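Local atomic coordinates of peptidoglycan-recognition protein-SD (Drosophila melanogaster, PDB entry 2RKQ), a protein that binds peptidoglycan of Gram-positive bacteria, including that of Staphylococcus aureus, and activates the Toll pathway in Drosophila innate immunity. Residues G104-E108 and R109-K113; L157-W161 and P162-E166. One frame throughout, in Å; residues are numbered along the deposited sequence.

Interaction 1: residues G104-E108 and R109-K113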
ATOM      1  N   GLY A 104      -5.569  -8.746  -1.009  1.00 11.59           N
ATOM      2  CA  GLY A 104      -6.824  -9.427  -0.691  1.00 12.28           C
ATOM      3  C   GLY A 104      -8.013  -8.498  -0.721  1.00 12.10           C
ATOM      4  O   GLY A 104      -7.900  -7.344  -1.133  1.00 12.07           O
ATOM      5  N   ASN A 105      -9.159  -9.012  -0.268  1.00 12.72           N
ATOM      6  CA  ASN A 105     -10.379  -8.241  -0.238  1.00 13.12           C
ATOM      7  C   ASN A 105     -10.919  -8.256   1.176  1.00 13.48           C
ATOM      8  O   ASN A 105     -11.287  -9.311   1.711  1.00 14.37           O
ATOM      9  CB  ASN A 105     -11.421  -8.783  -1.218  1.00 13.55           C
ATOM     10  CG  ASN A 105     -12.606  -7.850  -1.355  1.00 16.26           C
ATOM     11  OD1 ASN A 105     -13.239  -7.478  -0.363  1.00 18.79           O
ATOM     12  ND2 ASN A 105     -12.881  -7.430  -2.575  1.00 20.95           N
ATOM     13  N   PHE A 106     -10.959  -7.077   1.778  1.00 13.14           N
ATOM     14  CA  PHE A 106     -11.273  -6.977   3.198  1.00 13.06           C
ATOM     15  C   PHE A 106     -12.549  -6.206   3.454  1.00 13.24           C
ATOM     16  O   PHE A 106     -12.694  -5.514   4.460  1.00 13.84           O
ATOM     17  CB  PHE A 106     -10.035  -6.452   3.929  1.00 12.76           C
ATOM     18  CG  PHE A 106      -8.849  -7.299   3.666  1.00 13.13           C
ATOM     19  CD1 PHE A 106      -7.834  -6.884   2.803  1.00 11.92           C
ATOM     20  CD2 PHE A 106      -8.813  -8.589   4.167  1.00 12.70           C
ATOM     21  CE1 PHE A 106      -6.776  -7.735   2.518  1.00 12.83           C
ATOM     22  CE2 PHE A 106      -7.773  -9.439   3.890  1.00 12.44           C
ATOM     23  CZ  PHE A 106      -6.746  -9.018   3.057  1.00 11.08           C
ATOM     24  N   GLU A 107     -13.493  -6.378   2.527  1.00 14.28           N
ATOM     25  CA  GLU A 107     -14.824  -5.823   2.700  1.00 15.62           C
ATOM     26  C   GLU A 107     -15.502  -6.505   3.876  1.00 16.11           C
ATOM     27  O   GLU A 107     -16.141  -5.845   4.700  1.00 16.44           O
ATOM     28  CB  GLU A 107     -15.664  -6.030   1.441  1.00 15.69           C
ATOM     29  CG  GLU A 107     -15.440  -4.994   0.368  1.00 18.79           C
ATOM     30  CD  GLU A 107     -16.260  -3.718   0.591  1.00 22.68           C
ATOM     31  OE1 GLU A 107     -17.086  -3.404  -0.294  1.00 27.74           O
ATOM     32  OE2 GLU A 107     -16.116  -3.046   1.637  1.00 21.38           O
ATOM     33  N   GLU A 108     -15.355  -7.822   3.969  1.00 16.86           N
ATOM     34  CA  GLU A 108     -16.178  -8.549   4.937  1.00 18.17           C
ATOM     35  C   GLU A 108     -15.446  -9.226   6.053  1.00 18.45           C
ATOM     36  O   GLU A 108     -16.053  -9.564   7.066  1.00 18.90           O
ATOM     37  CB  GLU A 108     -17.080  -9.521   4.210  1.00 18.77           C
ATOM     38  CG  GLU A 108     -18.174  -8.735   3.542  1.00 21.98           C
ATOM     39  CD  GLU A 108     -18.936  -9.537   2.576  1.00 24.59           C
ATOM     40  OE1 GLU A 108     -19.126 -10.735   2.856  1.00 27.16           O
ATOM     41  OE2 GLU A 108     -19.348  -8.966   1.538  1.00 25.13           O
ATOM     42  N   ARG A 109     -14.147  -9.428   5.871  1.00 18.30           N
ATOM     43  CA  ARG A 109     -13.320  -9.919   6.945  1.00 18.83           C
ATOM     44  C   ARG A 109     -12.040  -9.104   6.975  1.00 17.18           C
ATOM     45  O   ARG A 109     -11.622  -8.560   5.940  1.00 16.56           O
ATOM     46  CB  ARG A 109     -13.023 -11.409   6.756  1.00 19.21           C
ATOM     47  CG  ARG A 109     -12.061 -11.736   5.642  1.00 23.23           C
ATOM     48  CD  ARG A 109     -11.850 -13.253   5.509  1.00 23.74           C
ATOM     49  NE  ARG A 109     -11.134 -13.842   6.643  1.00 32.18           N
ATOM     50  CZ  ARG A 109     -11.079 -15.146   6.902  1.00 35.14           C
ATOM     51  NH1 ARG A 109     -11.704 -16.016   6.107  1.00 36.82           N
ATOM     52  NH2 ARG A 109     -10.404 -15.584   7.958  1.00 37.71           N
ATOM     53  N   ALA A 110     -11.446  -9.007   8.158  1.00 16.18           N
ATOM     54  CA  ALA A 110     -10.177  -8.300   8.357  1.00 15.97           C
ATOM     55  C   ALA A 110      -9.010  -9.095   7.795  1.00 15.44           C
ATOM     56  O   ALA A 110      -9.080 -10.326   7.692  1.00 15.54           O
ATOM     57  CB  ALA A 110      -9.949  -8.043   9.841  1.00 16.36           C
ATOM     58  N   PRO A 111      -7.910  -8.396   7.442  1.00 14.16           N
ATOM     59  CA  PRO A 111      -6.666  -9.094   7.149  1.00 14.29           C
ATOM     60  C   PRO A 111      -6.215  -9.918   8.362  1.00 14.42           C
ATOM     61  O   PRO A 111      -6.669  -9.665   9.499  1.00 15.10           O
ATOM     62  CB  PRO A 111      -5.669  -7.951   6.919  1.00 14.08           C
ATOM     63  CG  PRO A 111      -6.526  -6.774   6.494  1.00 14.28           C
ATOM     64  CD  PRO A 111      -7.770  -6.929   7.315  1.00 14.14           C
ATOM     65  N   ASN A 112      -5.319 -10.864   8.105  1.00 14.85           N
ATOM     66  CA  ASN A 112      -4.699 -11.684   9.146  1.00 15.25           C
ATOM     67  C   ASN A 112      -3.941 -10.808  10.136  1.00 15.09           C
ATOM     68  O   ASN A 112      -3.418  -9.754   9.766  1.00 13.89           O
ATOM     69  CB  ASN A 112      -3.719 -12.681   8.505  1.00 16.01           C
ATOM     70  CG  ASN A 112      -4.403 -13.674   7.581  1.00 18.27           C
ATOM     71  OD1 ASN A 112      -5.614 -13.907   7.672  1.00 22.20           O
ATOM     72  ND2 ASN A 112      -3.629 -14.286   6.706  1.00 20.52           N
ATOM     73  N   LYS A 113      -3.845 -11.255  11.384  1.00 14.95           N
ATOM     74  CA  LYS A 113      -3.101 -10.511  12.397  1.00 15.91           C
ATOM     75  C   LYS A 113      -1.681 -10.200  11.941  1.00 14.63           C
ATOM     76  O   LYS A 113      -1.198  -9.086  12.163  1.00 14.54           O
ATOM     77  CB  LYS A 113      -3.064 -11.258  13.741  1.00 16.84           C
ATOM     78  CG  LYS A 113      -2.098 -10.644  14.756  1.00 18.99           C
ATOM     79  CD  LYS A 113      -2.020 -11.451  16.027  1.00 19.58           C
ATOM     80  CE  LYS A 113      -1.181 -10.750  17.064  1.00 20.97           C
ATOM     81  NZ  LYS A 113       0.277 -10.783  16.769  1.00 21.00           N
TER
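The loop that joins strand 97-102 to helix 113-128 folds back on itself, so that F106 meets P111. CG of P111 sits over the middle of the F106 ring, 3.7 Å from the ring centroid and 10° off the ring normal. This is a CH-pi contact. The F106 CG stands beside its backbone N, anti to the carbonyl carbon (chi1 -55°), which turns the ring to the proline. At the ring edge, in plane, lies the carbonyl O of R109, 3.3 Å from CD2 of F106. The same oxygen is 3.2 Å from CA of F106, a CA-H...O contact with an angle of 124° at the hydrogen. F106 and P111 also rest on L154 of helix 152-158, and F106 reaches H33 of strand 26-33.

The first half of the loop is held by N105. Its OD1 accepts from the backbone N of E107 at 3.1 Å, and its ND2 bonds to the carbonyl O of A35. E107 pairs with K148 and accepts from the backbone N of E152, so the loop is tied at two further points. N112 stands at the N-cap position of helix 113-128 without a side-chain capping bond; its ND2 bonds to O of G73. The bond from E107 N to N105 OD1 closes an Asx turn, here set in a strand-to-helix connection of the amidase-type fold.

Interaction 2: residues L157-W161 and P162-E166; sequences LIQQW and PNWSE
Packing contacts gather on W164, whose indole packs against I158 and Q159. CA of Q159 lies over the five-membered ring, 3.7 Å from its centroid, in a CH-pi contact. The Q159 side chain runs alongside the indole, with CG 3.6 Å from CE2 of W164. The amide stands almost upright on the ring plane, at 87°, and its OE1 is 3.4 Å from CZ2 of W164. The W164 indole turns back against Q159 because its CG lies opposite the backbone N (chi1 179°). CD1 of I158 meets CD1 of W164 at 3.6 Å, the two side chains crossing at about a right angle.

Polar contacts fix the backbone and the indole. N of W164 bonds to O of W161 at 3.2 Å, coming from above the carbonyl plane. NE1 of W164 bonds to OE1 of Q143. Were W164 replaced by an alanine, Q143 OE1 would probably lose this donor and a gap would probably open beside I158 and Q159. W161 itself packs on helix 113-128 and on L138. A type I beta turn, I158 to W161, runs into a type II turn, W161 to W164, and together they lead the chain out of the helix.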
ATOM      1  N   LEU A 157     -10.847  -1.006  11.076  1.00 13.56           N
ATOM      2  CA  LEU A 157      -9.657  -1.207  11.885  1.00 13.50           C
ATOM      3  C   LEU A 157      -8.728   0.004  11.806  1.00 14.09           C
ATOM      4  O   LEU A 157      -8.280   0.519  12.845  1.00 13.87           O
ATOM      5  CB  LEU A 157      -8.920  -2.486  11.465  1.00 13.94           C
ATOM      6  CG  LEU A 157      -9.623  -3.814  11.736  1.00 15.29           C
ATOM      7  CD1 LEU A 157      -8.770  -4.948  11.156  1.00 16.30           C
ATOM      8  CD2 LEU A 157      -9.859  -4.008  13.246  1.00 16.71           C
ATOM      9  N   ILE A 158      -8.447   0.466  10.585  1.00 13.98           N
ATOM     10  CA  ILE A 158      -7.483   1.560  10.442  1.00 14.82           C
ATOM     11  C   ILE A 158      -8.010   2.848  11.077  1.00 14.58           C
ATOM     12  O   ILE A 158      -7.233   3.661  11.560  1.00 13.82           O
ATOM     13  CB  ILE A 158      -6.994   1.783   8.977  1.00 14.93           C
ATOM     14  CG1 ILE A 158      -8.095   2.326   8.083  1.00 18.30           C
ATOM     15  CG2 ILE A 158      -6.427   0.504   8.408  1.00 16.68           C
ATOM     16  CD1 ILE A 158      -7.897   3.748   7.672  1.00 23.26           C
ATOM     17  N   GLN A 159      -9.332   3.024  11.109  1.00 14.17           N
ATOM     18  CA  GLN A 159      -9.876   4.212  11.781  1.00 14.73           C
ATOM     19  C   GLN A 159      -9.494   4.250  13.249  1.00 14.70           C
ATOM     20  O   GLN A 159      -9.581   5.301  13.892  1.00 14.64           O
ATOM     21  CB  GLN A 159     -11.396   4.239  11.693  1.00 14.64           C
ATOM     22  CG  GLN A 159     -11.945   4.537  10.319  1.00 15.92           C
ATOM     23  CD  GLN A 159     -13.438   4.661  10.346  1.00 17.11           C
ATOM     24  OE1 GLN A 159     -13.989   5.753  10.155  1.00 19.49           O
ATOM     25  NE2 GLN A 159     -14.108   3.563  10.616  1.00 16.29           N
ATOM     26  N   GLN A 160      -9.135   3.097  13.801  1.00 14.58           N
ATOM     27  CA  GLN A 160      -8.752   3.032  15.206  1.00 15.67           C
ATOM     28  C   GLN A 160      -7.264   3.250  15.448  1.00 14.27           C
ATOM     29  O   GLN A 160      -6.834   3.374  16.606  1.00 15.34           O
ATOM     30  CB  GLN A 160      -9.126   1.684  15.838  1.00 15.78           C
ATOM     31  CG  GLN A 160     -10.566   1.280  15.631  1.00 17.93           C
ATOM     32  CD  GLN A 160     -10.870  -0.164  16.057  1.00 20.57           C
ATOM     33  OE1 GLN A 160     -12.020  -0.495  16.358  1.00 30.32           O
ATOM     34  NE2 GLN A 160      -9.854  -1.026  16.070  1.00 27.39           N
ATOM     35  N   TRP A 161      -6.479   3.251  14.375  1.00 13.80           N
ATOM     36  CA  TRP A 161      -5.040   3.387  14.487  1.00 13.30           C
ATOM     37  C   TRP A 161      -4.620   4.819  14.780  1.00 12.99           C
ATOM     38  O   TRP A 161      -5.338   5.771  14.451  1.00 12.48           O
ATOM     39  CB  TRP A 161      -4.368   2.954  13.182  1.00 13.37           C
ATOM     40  CG  TRP A 161      -4.489   1.500  12.869  1.00 14.47           C
ATOM     41  CD1 TRP A 161      -5.224   0.557  13.535  1.00 16.21           C
ATOM     42  CD2 TRP A 161      -3.892   0.839  11.755  1.00 15.69           C
ATOM     43  NE1 TRP A 161      -5.091  -0.670  12.911  1.00 16.13           N
ATOM     44  CE2 TRP A 161      -4.288  -0.519  11.811  1.00 16.51           C
ATOM     45  CE3 TRP A 161      -3.053   1.263  10.712  1.00 15.30           C
ATOM     46  CZ2 TRP A 161      -3.870  -1.459  10.862  1.00 16.22           C
ATOM     47  CZ3 TRP A 161      -2.637   0.327   9.764  1.00 17.10           C
ATOM     48  CH2 TRP A 161      -3.055  -1.016   9.848  1.00 16.34           C
ATOM     49  N   PRO A 162      -3.424   4.981  15.372  1.00 13.97           N
ATOM     50  CA  PRO A 162      -2.898   6.313  15.596  1.00 14.08           C
ATOM     51  C   PRO A 162      -2.847   7.115  14.304  1.00 13.89           C
ATOM     52  O   PRO A 162      -2.529   6.582  13.228  1.00 13.47           O
ATOM     53  CB  PRO A 162      -1.488   6.056  16.122  1.00 14.81           C
ATOM     54  CG  PRO A 162      -1.531   4.668  16.694  1.00 15.75           C
ATOM     55  CD  PRO A 162      -2.525   3.923  15.866  1.00 14.70           C
ATOM     56  N   ASN A 163      -3.219   8.382  14.430  1.00 13.76           N
ATOM     57  CA  ASN A 163      -3.139   9.361  13.353  1.00 13.73           C
ATOM     58  C   ASN A 163      -4.198   9.222  12.278  1.00 13.76           C
ATOM     59  O   ASN A 163      -4.153   9.938  11.285  1.00 13.46           O
ATOM     60  CB  ASN A 163      -1.755   9.389  12.707  1.00 14.73           C
ATOM     61  CG  ASN A 163      -0.723  10.010  13.593  1.00 16.38           C
ATOM     62  OD1 ASN A 163      -1.033  10.837  14.450  1.00 17.88           O
ATOM     63  ND2 ASN A 163       0.527   9.640  13.375  1.00 19.79           N
ATOM     64  N   TRP A 164      -5.161   8.319  12.459  1.00 13.04           N
ATOM     65  CA  TRP A 164      -6.258   8.304  11.521  1.00 13.51           C
ATOM     66  C   TRP A 164      -6.949   9.662  11.532  1.00 13.94           C
ATOM     67  O   TRP A 164      -7.197  10.238  12.603  1.00 14.40           O
ATOM     68  CB  TRP A 164      -7.258   7.187  11.798  1.00 13.54           C
ATOM     69  CG  TRP A 164      -8.370   7.263  10.796  1.00 13.18           C
ATOM     70  CD1 TRP A 164      -8.312   6.891   9.472  1.00 14.07           C
ATOM     71  CD2 TRP A 164      -9.684   7.798  11.005  1.00 14.42           C
ATOM     72  NE1 TRP A 164      -9.521   7.159   8.853  1.00 14.64           N
ATOM     73  CE2 TRP A 164     -10.374   7.716   9.770  1.00 15.37           C
ATOM     74  CE3 TRP A 164     -10.340   8.351  12.111  1.00 13.94           C
ATOM     75  CZ2 TRP A 164     -11.694   8.151   9.613  1.00 16.23           C
ATOM     76  CZ3 TRP A 164     -11.661   8.786  11.957  1.00 14.76           C
ATOM     77  CH2 TRP A 164     -12.319   8.682  10.712  1.00 15.56           C
ATOM     78  N   SER A 165      -7.194  10.188  10.336  1.00 13.83           N
ATOM     79  CA  SER A 165      -7.846  11.480  10.136  1.00 14.22           C
ATOM     80  C   SER A 165      -9.169  11.292   9.461  1.00 15.46           C
ATOM     81  O   SER A 165      -9.281  10.501   8.529  1.00 14.58           O
ATOM     82  CB  SER A 165      -6.991  12.364   9.237  1.00 14.85           C
ATOM     83  OG  SER A 165      -7.750  13.487   8.815  1.00 17.64           O
ATOM     84  N   GLU A 166     -10.164  12.039   9.933  1.00 16.25           N
ATOM     85  CA  GLU A 166     -11.517  11.907   9.436  1.00 18.83           C
ATOM     86  C   GLU A 166     -11.758  12.643   8.107  1.00 18.16           C
ATOM     87  O   GLU A 166     -12.817  12.504   7.511  1.00 18.23           O
ATOM     88  CB  GLU A 166     -12.526  12.338  10.524  1.00 19.37           C
ATOM     89  CG  GLU A 166     -12.459  13.811  10.896  1.00 22.81           C
ATOM     90  CD  GLU A 166     -13.387  14.204  12.051  1.00 23.92           C
ATOM     91  OE1 GLU A 166     -13.995  15.292  11.960  1.00 31.14           O
ATOM     92  OE2 GLU A 166     -13.507  13.447  13.040  1.00 30.07           O
TER

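How the interactions relate
Interaction 1 comes first along the chain and closes before interaction 2 opens. Their centres lie about 16 Å apart. Helix 152-158 connects them: residues 104-113 rest on its L154 and L157, and residues 157-166 continue the chain from that helix into the loop that follows. The two touch directly where CB of A110 packs on CD1 of L157, 3.6 Å apart. Helix 113-128 is shared as well. Interaction 1 leads into its start, and W161 and L157 pack along it. The first loop touches strand 26-33 through H33; the second bonds by its backbone to L138 of edge strand 136-140. Together the contacts join both loops, these two helices and the sheet into one packed unit.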